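Long-range contacts in myosin-17 (Arabidopsis thaliana, PDB 7KFL), which probably recognises and binds cargo through its C-terminal globular tail, as part of a plant class XI myosin, an actin-based motor: residues A[312-316]-A[349-353]; A[245-249]-A[295-299]; A[171-175]-A[380-384]; A[255-260]-A[375-379]. The contacts are given in a common frame with arbitrary orientation. Residues are numbered along the deposited sequence.

Contact 1. Residues A[312-316]-A[349-353]; sequences HQKPK and THSVS
Both segments are irregular connections between helices: 312-316 follows helix 300-309, whereas segment 349-353 leads into helix 354-369. His312 is extended (phi/psi -83/148), Gln313 has positive phi (54/67), and Lys314 to Lys316 turn with helical angles. Segment 349-353 is extended throughout, psi lying between 149° and 194° when Ser351 is read as 194°. The nearest CA pair is Pro315 and Val352, 4.4 Å apart. No hydrogen bond joins the segments. Ser351 O lies 3.3 Å from Pro315 N, which, as a proline nitrogen in a tertiary amide, has no proton to give, so the approach is van der Waals contact. This is a loop-to-loop contact at one end of the elongated helical globular tail, its centre about 38 Å from the centre of the chain. Lys314, buried, supplies the main side chain: chi1 m, then t and t, with chi4 p, it runs along segment 349-353, CB 3.4 Å from Ser351 O and CD 3.6 Å from His350 O. Its NZ stops 4.4 Å from Thr349 OG1; the ammonium instead bonds to Tyr342 OH and to the carbonyls of Leu309 and Ile311, while Thr349 OG1 bonds Asp344. Pro315 places CG 4.2 Å from His350 CB. At the other end, Pro315 O is 3.6 Å from CB of Ser353, the N-cap residue of helix 354-369, whose OG (chi1 p) bonds Val356 N.

Contact 2. Residues A[245-249]-A[295-299]; sequences QIFSF and AWDEL
This is a buried, apolar contact inside the DIL domain, its centre about 9 Å from the centre of the chain, in which helix 236-260 of the helical globular tail packs against the turn linking helix 289-292 to helix 300-309. Segment 245-249 is regular helix; in 295-299, residues 295-298 have helical angles, with Leu299 N bonded to Trp296 O at 3.2 Å and Leu299 at the N-cap position. The closest CA pairs are Ser248 with Glu298 at 5.3 Å and Phe247 with Ala295 at 5.4 Å, and no hydrogen bond crosses. Phe247 dominates, losing 112 Å² to the other segment. With chi1 at -91°, between wells, and chi2 at 60°, its ring presents a face to Ala295: CB lies 3.8 Å from the ring centroid and 20° off the normal, a CH-pi contact. The Trp283 ring meets that of Phe247, and Leu280 and Cys284 of helix 267-287 touch its side chain. Glu298 packs by its aliphatic part, its CB 4.1 Å from Phe247 CB, while Glu298 OE1 reaches Ser248 CB at 3.5 Å; Ser248 OG bonds Asp381 N. Leu299 (m, t) also packs on Phe247, CD2 at 3.5 Å from Phe247 O and CD1 at 3.6 Å from Phe247 CD2.

Contact 3. Residues A[171-175]-A[380-384]; sequences RDNLK and DDSSI
A long helix of the globular tail, 150-186, is here tied by charged side chains to the irregular C-terminal strap that precedes helix 388-393. Segment 171-175 is regular helix, Lys175 N bonding Arg171 O at 3.0 Å, so Arg171 and Lys175, one turn apart, both direct CA-to-CB toward the strap. Segment 380-384 has no regular structure, but Asp381 forms an Asx turn, its OD1 accepting from Ser383 N at 3.2 Å and from Ser383 OG at 2.6 Å. Arg171 (t, t, p) reaches the strap backbone through two weak hydrogen bonds, NH1 to Ser383 O at 3.1 Å and NH2 to Ser382 O at 3.4 Å; Ser382 CA lies over a face of the guanidinium. Within the helix, Arg171 NE makes a salt bridge to Asp172 OD1 at 3.1 Å, and Arg171 NH1 also donates to Gln245 OE1 of helix 236-260, whose NE2 bonds Ser383 O. Lys175, with chi2 to chi4 all t, stretches out to a long salt bridge, its NZ 3.7 Å from Asp380 OD2.

Contact 4. Residues A[255-260]-A[375-379]; sequences FNSLLL and SFLLD
Leu377, Leu378 and Phe376 have most surface covered here (68, 66 and 58 Å²), all on the irregular segment 375-379, facing the C-terminal end of helix 236-260. Leu378 contributes both main chain and side chain. Leu378 N donates to Asn256 OD1 (2.9 Å, 173°), and Leu378 O accepts from Asn256 ND2 (3.1 Å, 177°), so the Asn256 amide (chi1 m, chi2 -10°) bonds both polar backbone atoms of one residue. Leu378 CD1 meets Phe255 CD2 at 3.3 Å. Thus a passing irregular chain is held to an alpha-helix of the globular tail by a side-chain amide, with apolar residues around it. The nearest CA pair is Leu377 CA and Asn256 CA, 5.7 Å apart. Leu377 (m, t) places CD2 at 3.6 Å from Leu260 CD1 and 4.0 Å from Leu259 CD1. Phe376, whose phi/psi is -124/-94, has chi1 t and receives Leu259 CD1 over one ring face; Leu259 CD1 also touches Phe376 O at 3.3 Å, a carbonyl bonded by Gln334 of helix 332-341.

Overall arrangement
Contact 2 is the buried, apolar one, made without a hydrogen bond across it. Contact 3, though its centre is 11 Å away and nearer the middle of the chain, lies at the surface and is made by charged side chains, through weak hydrogen bonds and a long salt bridge. Contacts 3 and 4 use consecutive pieces of one strap, 375-384, first on the end of helix 236-260 with leucines and an amide, then on helix 150-186 with arginine and lysine. Helix 236-260 serves contacts 2 and 4 (centres 15 Å apart), and its Gln245 joins contacts 2 and 3 through Arg171 and Ser383. Contact 1 stands apart, its centre 22 Å from that of contact 4, and joins two loops by van der Waals contact alone.

Contact 1. Residues A[312-316]-A[349-353]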
loop_
_atom_site.group_PDB
_atom_site.type_symbol
_atom_site.label_atom_id
_atom_site.label_comp_id
_atom_site.label_asym_id
_atom_site.label_seq_id
_atom_site.Cartn_x
_atom_site.Cartn_y
_atom_site.Cartn_z
ATOM N N HIS A 312 -32.958 -8.437 -4.519
ATOM C CA HIS A 312 -34.256 -8.781 -5.160
ATOM C C HIS A 312 -35.322 -7.767 -4.729
ATOM O O HIS A 312 -35.239 -7.268 -3.586
ATOM C CB HIS A 312 -34.673 -10.218 -4.817
ATOM C CG HIS A 312 -33.732 -11.259 -5.323
ATOM N ND1 HIS A 312 -33.446 -11.406 -6.667
ATOM C CD2 HIS A 312 -33.023 -12.211 -4.678
ATOM C CE1 HIS A 312 -32.594 -12.399 -6.827
ATOM N NE2 HIS A 312 -32.318 -12.909 -5.621
ATOM N N GLN A 313 -36.279 -7.482 -5.618
ATOM C CA GLN A 313 -37.456 -6.612 -5.352
ATOM C C GLN A 313 -36.977 -5.252 -4.833
ATOM O O GLN A 313 -37.229 -4.948 -3.652
ATOM C CB GLN A 313 -38.400 -7.299 -4.362
ATOM C CG GLN A 313 -38.871 -8.671 -4.823
ATOM C CD GLN A 313 -39.880 -9.284 -3.883
ATOM O OE1 GLN A 313 -40.988 -9.637 -4.283
ATOM N NE2 GLN A 313 -39.506 -9.414 -2.621
ATOM N N LYS A 314 -36.300 -4.479 -5.689
ATOM C CA LYS A 314 -35.844 -3.092 -5.402
ATOM C C LYS A 314 -37.047 -2.158 -5.260
ATOM O O LYS A 314 -37.031 -1.276 -4.403
ATOM C CB LYS A 314 -34.892 -2.595 -6.496
ATOM C CG LYS A 314 -33.537 -3.289 -6.537
ATOM C CD LYS A 314 -32.672 -2.848 -7.699
ATOM C CE LYS A 314 -31.392 -3.645 -7.820
ATOM N NZ LYS A 314 -31.643 -5.039 -8.258
ATOM N N PRO A 315 -38.112 -2.294 -6.090
ATOM C CA PRO A 315 -39.303 -1.447 -5.964
ATOM C C PRO A 315 -39.981 -1.467 -4.582
ATOM O O PRO A 315 -40.570 -0.467 -4.221
ATOM C CB PRO A 315 -40.268 -2.027 -7.010
ATOM C CG PRO A 315 -39.361 -2.655 -8.041
ATOM C CD PRO A 315 -38.214 -3.222 -7.230
ATOM N N LYS A 316 -39.887 -2.586 -3.855
ATOM C CA LYS A 316 -40.550 -2.794 -2.537
ATOM C C LYS A 316 -39.736 -2.147 -1.408
ATOM O O LYS A 316 -40.302 -1.977 -0.309
ATOM C CB LYS A 316 -40.739 -4.289 -2.261
ATOM C CG LYS A 316 -41.726 -4.999 -3.178
ATOM C CD LYS A 316 -42.083 -6.395 -2.713
ATOM C CE LYS A 316 -43.221 -7.006 -3.504
ATOM N NZ LYS A 316 -43.524 -8.384 -3.048
ATOM N N THR A 349 -35.562 -7.178 -13.930
ATOM C CA THR A 349 -35.943 -6.561 -12.629
ATOM C C THR A 349 -35.789 -5.041 -12.741
ATOM O O THR A 349 -34.912 -4.592 -13.507
ATOM C CB THR A 349 -35.118 -7.127 -11.464
ATOM O OG1 THR A 349 -33.738 -6.847 -11.700
ATOM C CG2 THR A 349 -35.312 -8.615 -11.272
ATOM N N HIS A 350 -36.616 -4.286 -12.012
ATOM C CA HIS A 350 -36.641 -2.798 -12.032
ATOM C C HIS A 350 -35.781 -2.250 -10.888
ATOM O O HIS A 350 -35.339 -3.048 -10.034
ATOM C CB HIS A 350 -38.085 -2.276 -11.974
ATOM C CG HIS A 350 -38.946 -2.763 -13.093
ATOM N ND1 HIS A 350 -40.304 -2.967 -12.944
ATOM C CD2 HIS A 350 -38.646 -3.105 -14.365
ATOM C CE1 HIS A 350 -40.806 -3.405 -14.080
ATOM N NE2 HIS A 350 -39.808 -3.502 -14.967
ATOM N N SER A 351 -35.563 -0.933 -10.885
ATOM C CA SER A 351 -34.780 -0.189 -9.864
ATOM C C SER A 351 -35.656 0.076 -8.633
ATOM O O SER A 351 -36.726 -0.555 -8.519
ATOM C CB SER A 351 -34.234 1.092 -10.442
ATOM O OG SER A 351 -33.308 1.690 -9.550
ATOM N N VAL A 352 -35.205 0.964 -7.743
ATOM C CA VAL A 352 -35.980 1.451 -6.561
ATOM C C VAL A 352 -37.171 2.274 -7.071
ATOM O O VAL A 352 -37.111 2.747 -8.227
ATOM C CB VAL A 352 -35.096 2.260 -5.588
ATOM C CG1 VAL A 352 -33.986 1.404 -4.995
ATOM C CG2 VAL A 352 -34.517 3.515 -6.228
ATOM N N SER A 353 -38.210 2.438 -6.243
ATOM C CA SER A 353 -39.502 3.078 -6.616
ATOM C C SER A 353 -39.279 4.553 -6.973
ATOM O O SER A 353 -38.293 5.141 -6.491
ATOM C CB SER A 353 -40.534 2.925 -5.523
ATOM O OG SER A 353 -40.378 3.919 -4.522
#

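Contact 2. Residues A[245-249]-A[295-299]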
loop_
_atom_site.group_PDB
_atom_site.type_symbol
_atom_site.label_atom_id
_atom_site.label_comp_id
_atom_site.label_asym_id
_atom_site.label_seq_id
_atom_site.Cartn_x
_atom_site.Cartn_y
_atom_site.Cartn_z
ATOM N N GLN A 245 -3.734 0.142 1.204
ATOM C CA GLN A 245 -3.678 1.245 0.203
ATOM C C GLN A 245 -4.003 0.704 -1.197
ATOM O O GLN A 245 -4.560 1.470 -2.003
ATOM C CB GLN A 245 -2.312 1.937 0.232
ATOM C CG GLN A 245 -2.089 2.782 1.479
ATOM C CD GLN A 245 -1.046 3.857 1.287
ATOM O OE1 GLN A 245 -0.073 3.687 0.553
ATOM N NE2 GLN A 245 -1.238 4.981 1.958
ATOM N N ILE A 246 -3.670 -0.560 -1.480
ATOM C CA ILE A 246 -3.904 -1.211 -2.806
ATOM C C ILE A 246 -5.385 -1.591 -2.939
ATOM O O ILE A 246 -5.932 -1.428 -4.046
ATOM C CB ILE A 246 -2.967 -2.422 -2.992
ATOM C CG1 ILE A 246 -1.520 -1.975 -3.213
ATOM C CG2 ILE A 246 -3.449 -3.326 -4.118
ATOM C CD1 ILE A 246 -1.241 -1.457 -4.607
ATOM N N PHE A 247 -6.006 -2.097 -1.868
ATOM C CA PHE A 247 -7.448 -2.461 -1.844
ATOM C C PHE A 247 -8.286 -1.180 -1.951
ATOM O O PHE A 247 -9.348 -1.214 -2.609
ATOM C CB PHE A 247 -7.788 -3.309 -0.615
ATOM C CG PHE A 247 -7.669 -4.795 -0.847
ATOM C CD1 PHE A 247 -6.461 -5.358 -1.230
ATOM C CD2 PHE A 247 -8.764 -5.633 -0.690
ATOM C CE1 PHE A 247 -6.350 -6.724 -1.446
ATOM C CE2 PHE A 247 -8.651 -6.999 -0.905
ATOM C CZ PHE A 247 -7.445 -7.542 -1.284
ATOM N N SER A 248 -7.811 -0.089 -1.342
ATOM C CA SER A 248 -8.317 1.296 -1.550
ATOM C C SER A 248 -8.406 1.585 -3.055
ATOM O O SER A 248 -9.489 1.984 -3.516
ATOM C CB SER A 248 -7.454 2.308 -0.834
ATOM O OG SER A 248 -7.319 3.500 -1.593
ATOM N N PHE A 249 -7.311 1.364 -3.788
ATOM C CA PHE A 249 -7.209 1.553 -5.261
ATOM C C PHE A 249 -8.248 0.677 -5.976
ATOM O O PHE A 249 -8.950 1.187 -6.871
ATOM C CB PHE A 249 -5.780 1.259 -5.729
ATOM C CG PHE A 249 -5.604 1.134 -7.220
ATOM C CD1 PHE A 249 -5.555 2.261 -8.026
ATOM C CD2 PHE A 249 -5.466 -0.111 -7.814
ATOM C CE1 PHE A 249 -5.382 2.145 -9.397
ATOM C CE2 PHE A 249 -5.295 -0.225 -9.186
ATOM C CZ PHE A 249 -5.252 0.902 -9.975
ATOM N N ALA A 295 -7.625 -4.500 4.693
ATOM C CA ALA A 295 -7.723 -4.444 3.214
ATOM C C ALA A 295 -9.152 -4.778 2.772
ATOM O O ALA A 295 -9.625 -4.153 1.808
ATOM C CB ALA A 295 -6.724 -5.386 2.589
ATOM N N TRP A 296 -9.808 -5.723 3.453
ATOM C CA TRP A 296 -11.194 -6.167 3.144
ATOM C C TRP A 296 -12.172 -5.006 3.363
ATOM O O TRP A 296 -13.049 -4.812 2.499
ATOM C CB TRP A 296 -11.570 -7.407 3.971
ATOM C CG TRP A 296 -12.964 -7.902 3.731
ATOM C CD1 TRP A 296 -13.941 -8.093 4.666
ATOM C CD2 TRP A 296 -13.551 -8.247 2.462
ATOM N NE1 TRP A 296 -15.091 -8.541 4.070
ATOM C CE2 TRP A 296 -14.882 -8.644 2.719
ATOM C CE3 TRP A 296 -13.087 -8.264 1.141
ATOM C CZ2 TRP A 296 -15.746 -9.052 1.702
ATOM C CZ3 TRP A 296 -13.941 -8.667 0.137
ATOM C CH2 TRP A 296 -15.252 -9.056 0.417
ATOM N N ASP A 297 -12.007 -4.250 4.455
ATOM C CA ASP A 297 -12.911 -3.137 4.859
ATOM C C ASP A 297 -12.727 -1.922 3.937
ATOM O O ASP A 297 -13.604 -1.043 3.955
ATOM C CB ASP A 297 -12.705 -2.760 6.329
ATOM C CG ASP A 297 -13.290 -3.773 7.301
ATOM O OD1 ASP A 297 -14.292 -4.431 6.936
ATOM O OD2 ASP A 297 -12.741 -3.899 8.415
ATOM N N GLU A 298 -11.647 -1.870 3.156
ATOM C CA GLU A 298 -11.406 -0.791 2.160
ATOM C C GLU A 298 -12.353 -0.948 0.963
ATOM O O GLU A 298 -12.568 0.059 0.267
ATOM C CB GLU A 298 -9.942 -0.786 1.715
ATOM C CG GLU A 298 -9.021 -0.162 2.745
ATOM C CD GLU A 298 -9.343 1.293 3.033
ATOM O OE1 GLU A 298 -9.338 2.094 2.074
ATOM O OE2 GLU A 298 -9.630 1.616 4.208
ATOM N N LEU A 299 -12.900 -2.151 0.744
ATOM C CA LEU A 299 -13.845 -2.461 -0.368
ATOM C C LEU A 299 -15.298 -2.214 0.070
ATOM O O LEU A 299 -16.208 -2.594 -0.699
ATOM C CB LEU A 299 -13.658 -3.922 -0.797
ATOM C CG LEU A 299 -12.298 -4.286 -1.390
ATOM C CD1 LEU A 299 -12.211 -5.781 -1.643
ATOM C CD2 LEU A 299 -12.033 -3.524 -2.679
#

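Contact 3. Residues A[171-175]-A[380-384]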
loop_
_atom_site.group_PDB
_atom_site.type_symbol
_atom_site.label_atom_id
_atom_site.label_comp_id
_atom_site.label_asym_id
_atom_site.label_seq_id
_atom_site.Cartn_x
_atom_site.Cartn_y
_atom_site.Cartn_z
ATOM N N ARG A 171 4.357 -0.262 -3.884
ATOM C CA ARG A 171 2.884 -0.057 -3.944
ATOM C C ARG A 171 2.470 0.328 -5.370
ATOM O O ARG A 171 1.533 -0.295 -5.895
ATOM C CB ARG A 171 2.457 1.020 -2.941
ATOM C CG ARG A 171 0.992 1.425 -3.033
ATOM C CD ARG A 171 0.736 2.739 -2.322
ATOM N NE ARG A 171 1.392 3.852 -2.997
ATOM C CZ ARG A 171 1.545 5.071 -2.491
ATOM N NH1 ARG A 171 1.087 5.362 -1.283
ATOM N NH2 ARG A 171 2.162 5.999 -3.200
ATOM N N ASP A 172 3.133 1.322 -5.963
ATOM C CA ASP A 172 2.783 1.869 -7.303
ATOM C C ASP A 172 3.077 0.806 -8.376
ATOM O O ASP A 172 2.262 0.685 -9.307
ATOM C CB ASP A 172 3.465 3.225 -7.540
ATOM C CG ASP A 172 2.898 4.370 -6.701
ATOM O OD1 ASP A 172 1.870 4.160 -6.013
ATOM O OD2 ASP A 172 3.490 5.471 -6.734
ATOM N N ASN A 173 4.166 0.038 -8.239
ATOM C CA ASN A 173 4.513 -1.090 -9.152
ATOM C C ASN A 173 3.382 -2.129 -9.158
ATOM O O ASN A 173 3.039 -2.623 -10.254
ATOM C CB ASN A 173 5.830 -1.775 -8.774
ATOM C CG ASN A 173 7.064 -1.028 -9.234
ATOM O OD1 ASN A 173 6.970 0.023 -9.863
ATOM N ND2 ASN A 173 8.233 -1.562 -8.916
ATOM N N LEU A 174 2.841 -2.455 -7.978
ATOM C CA LEU A 174 1.714 -3.410 -7.803
ATOM C C LEU A 174 0.443 -2.823 -8.433
ATOM O O LEU A 174 -0.265 -3.583 -9.122
ATOM C CB LEU A 174 1.534 -3.709 -6.310
ATOM C CG LEU A 174 0.373 -4.627 -5.926
ATOM C CD1 LEU A 174 0.320 -5.869 -6.801
ATOM C CD2 LEU A 174 0.472 -5.023 -4.462
ATOM N N LYS A 175 0.178 -1.526 -8.219
ATOM C CA LYS A 175 -0.958 -0.776 -8.829
ATOM C C LYS A 175 -0.900 -0.901 -10.358
ATOM O O LYS A 175 -1.950 -1.169 -10.963
ATOM C CB LYS A 175 -0.943 0.704 -8.429
ATOM C CG LYS A 175 -1.483 1.019 -7.038
ATOM C CD LYS A 175 -1.748 2.498 -6.800
ATOM C CE LYS A 175 -2.106 2.814 -5.360
ATOM N NZ LYS A 175 -2.385 4.258 -5.154
ATOM N N ASP A 380 -8.265 7.053 -4.377
ATOM C CA ASP A 380 -7.432 6.076 -3.625
ATOM C C ASP A 380 -6.551 6.833 -2.624
ATOM O O ASP A 380 -6.494 8.077 -2.700
ATOM C CB ASP A 380 -6.591 5.208 -4.569
ATOM C CG ASP A 380 -5.657 5.985 -5.485
ATOM O OD1 ASP A 380 -5.105 7.015 -5.038
ATOM O OD2 ASP A 380 -5.491 5.554 -6.643
ATOM N N ASP A 381 -5.886 6.093 -1.736
ATOM C CA ASP A 381 -4.912 6.624 -0.746
ATOM C C ASP A 381 -3.503 6.479 -1.331
ATOM O O ASP A 381 -2.979 5.347 -1.332
ATOM C CB ASP A 381 -5.054 5.901 0.596
ATOM C CG ASP A 381 -4.229 6.504 1.717
ATOM O OD1 ASP A 381 -3.687 7.611 1.516
ATOM O OD2 ASP A 381 -4.140 5.862 2.786
ATOM N N SER A 382 -2.925 7.579 -1.826
ATOM C CA SER A 382 -1.546 7.635 -2.381
ATOM C C SER A 382 -0.616 8.345 -1.389
ATOM O O SER A 382 0.530 8.648 -1.770
ATOM C CB SER A 382 -1.526 8.298 -3.739
ATOM O OG SER A 382 -1.522 9.714 -3.620
ATOM N N SER A 383 -1.092 8.581 -0.162
ATOM C CA SER A 383 -0.324 9.200 0.950
ATOM C C SER A 383 0.661 8.179 1.533
ATOM O O SER A 383 0.485 6.979 1.273
ATOM C CB SER A 383 -1.253 9.719 2.019
ATOM O OG SER A 383 -1.728 8.656 2.835
ATOM N N ILE A 384 1.660 8.651 2.285
ATOM C CA ILE A 384 2.520 7.810 3.171
ATOM C C ILE A 384 1.748 7.614 4.475
ATOM O O ILE A 384 1.528 8.572 5.213
ATOM C CB ILE A 384 3.914 8.447 3.375
ATOM C CG1 ILE A 384 4.889 8.062 2.257
ATOM C CG2 ILE A 384 4.497 8.093 4.738
ATOM C CD1 ILE A 384 4.384 8.316 0.853
#

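Contact 4. Residues A[255-260]-A[375-379]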
loop_
_atom_site.group_PDB
_atom_site.type_symbol
_atom_site.label_atom_id
_atom_site.label_comp_id
_atom_site.label_asym_id
_atom_site.label_seq_id
_atom_site.Cartn_x
_atom_site.Cartn_y
_atom_site.Cartn_z
ATOM N N PHE A 255 -15.821 0.789 -7.977
ATOM C CA PHE A 255 -16.974 1.620 -7.541
ATOM C C PHE A 255 -17.194 2.775 -8.526
ATOM O O PHE A 255 -18.360 3.113 -8.781
ATOM C CB PHE A 255 -16.785 2.159 -6.124
ATOM C CG PHE A 255 -17.962 2.966 -5.638
ATOM C CD1 PHE A 255 -19.100 2.338 -5.159
ATOM C CD2 PHE A 255 -17.949 4.349 -5.702
ATOM C CE1 PHE A 255 -20.188 3.080 -4.727
ATOM C CE2 PHE A 255 -19.036 5.089 -5.266
ATOM C CZ PHE A 255 -20.154 4.453 -4.783
ATOM N N ASN A 256 -16.118 3.372 -9.043
ATOM C CA ASN A 256 -16.198 4.518 -9.987
ATOM C C ASN A 256 -16.826 4.059 -11.310
ATOM O O ASN A 256 -17.540 4.871 -11.922
ATOM C CB ASN A 256 -14.838 5.186 -10.206
ATOM C CG ASN A 256 -14.407 6.056 -9.044
ATOM O OD1 ASN A 256 -15.185 6.327 -8.131
ATOM N ND2 ASN A 256 -13.164 6.504 -9.070
ATOM N N SER A 257 -16.589 2.810 -11.728
ATOM C CA SER A 257 -17.104 2.239 -13.002
ATOM C C SER A 257 -18.623 2.031 -12.910
ATOM O O SER A 257 -19.298 2.143 -13.957
ATOM C CB SER A 257 -16.376 0.968 -13.380
ATOM O OG SER A 257 -16.666 -0.086 -12.478
ATOM N N LEU A 258 -19.149 1.760 -11.708
ATOM C CA LEU A 258 -20.614 1.663 -11.454
ATOM C C LEU A 258 -21.265 3.032 -11.688
ATOM O O LEU A 258 -22.386 3.057 -12.234
ATOM C CB LEU A 258 -20.879 1.181 -10.022
ATOM C CG LEU A 258 -20.429 -0.242 -9.686
ATOM C CD1 LEU A 258 -21.062 -0.704 -8.382
ATOM C CD2 LEU A 258 -20.763 -1.218 -10.804
ATOM N N LEU A 259 -20.591 4.115 -11.285
ATOM C CA LEU A 259 -21.123 5.503 -11.349
ATOM C C LEU A 259 -21.047 6.049 -12.780
ATOM O O LEU A 259 -21.943 6.835 -13.141
ATOM C CB LEU A 259 -20.330 6.405 -10.398
ATOM C CG LEU A 259 -20.352 6.029 -8.917
ATOM C CD1 LEU A 259 -19.546 7.036 -8.112
ATOM C CD2 LEU A 259 -21.772 5.940 -8.379
ATOM N N LEU A 260 -20.021 5.670 -13.551
ATOM C CA LEU A 260 -19.656 6.339 -14.832
ATOM C C LEU A 260 -19.967 5.459 -16.050
ATOM O O LEU A 260 -20.149 6.037 -17.142
ATOM C CB LEU A 260 -18.170 6.710 -14.790
ATOM C CG LEU A 260 -17.765 7.714 -13.709
ATOM C CD1 LEU A 260 -16.314 8.130 -13.883
ATOM C CD2 LEU A 260 -18.672 8.937 -13.720
ATOM N N SER A 375 -19.877 13.307 -1.445
ATOM C CA SER A 375 -19.046 12.276 -2.117
ATOM C C SER A 375 -19.782 11.767 -3.362
ATOM O O SER A 375 -20.981 11.447 -3.251
ATOM C CB SER A 375 -18.714 11.146 -1.175
ATOM O OG SER A 375 -17.975 11.615 -0.060
ATOM N N PHE A 376 -19.095 11.728 -4.507
ATOM C CA PHE A 376 -19.554 11.040 -5.741
ATOM C C PHE A 376 -18.475 10.031 -6.151
ATOM O O PHE A 376 -18.499 8.906 -5.613
ATOM C CB PHE A 376 -19.930 12.057 -6.823
ATOM C CG PHE A 376 -20.613 11.451 -8.024
ATOM C CD1 PHE A 376 -21.804 10.756 -7.880
ATOM C CD2 PHE A 376 -20.073 11.576 -9.296
ATOM C CE1 PHE A 376 -22.437 10.198 -8.980
ATOM C CE2 PHE A 376 -20.707 11.016 -10.396
ATOM C CZ PHE A 376 -21.888 10.329 -10.235
ATOM N N LEU A 377 -17.551 10.416 -7.037
ATOM C CA LEU A 377 -16.378 9.583 -7.410
ATOM C C LEU A 377 -15.467 9.441 -6.187
ATOM O O LEU A 377 -15.408 10.385 -5.380
ATOM C CB LEU A 377 -15.635 10.226 -8.585
ATOM C CG LEU A 377 -16.405 10.280 -9.904
ATOM C CD1 LEU A 377 -15.587 10.971 -10.980
ATOM C CD2 LEU A 377 -16.806 8.890 -10.366
ATOM N N LEU A 378 -14.810 8.287 -6.049
ATOM C CA LEU A 378 -13.840 8.001 -4.960
ATOM C C LEU A 378 -12.422 8.295 -5.455
ATOM O O LEU A 378 -12.199 8.310 -6.686
ATOM C CB LEU A 378 -13.974 6.540 -4.521
ATOM C CG LEU A 378 -15.351 6.116 -4.010
ATOM C CD1 LEU A 378 -15.358 4.638 -3.658
ATOM C CD2 LEU A 378 -15.771 6.941 -2.807
ATOM N N ASP A 379 -11.505 8.529 -4.516
ATOM C CA ASP A 379 -10.050 8.675 -4.777
ATOM C C ASP A 379 -9.309 7.701 -3.858
ATOM O O ASP A 379 -9.728 7.556 -2.692
ATOM C CB ASP A 379 -9.591 10.119 -4.575
ATOM C CG ASP A 379 -8.484 10.544 -5.522
ATOM O OD1 ASP A 379 -7.794 9.649 -6.060
ATOM O OD2 ASP A 379 -8.321 11.766 -5.721
#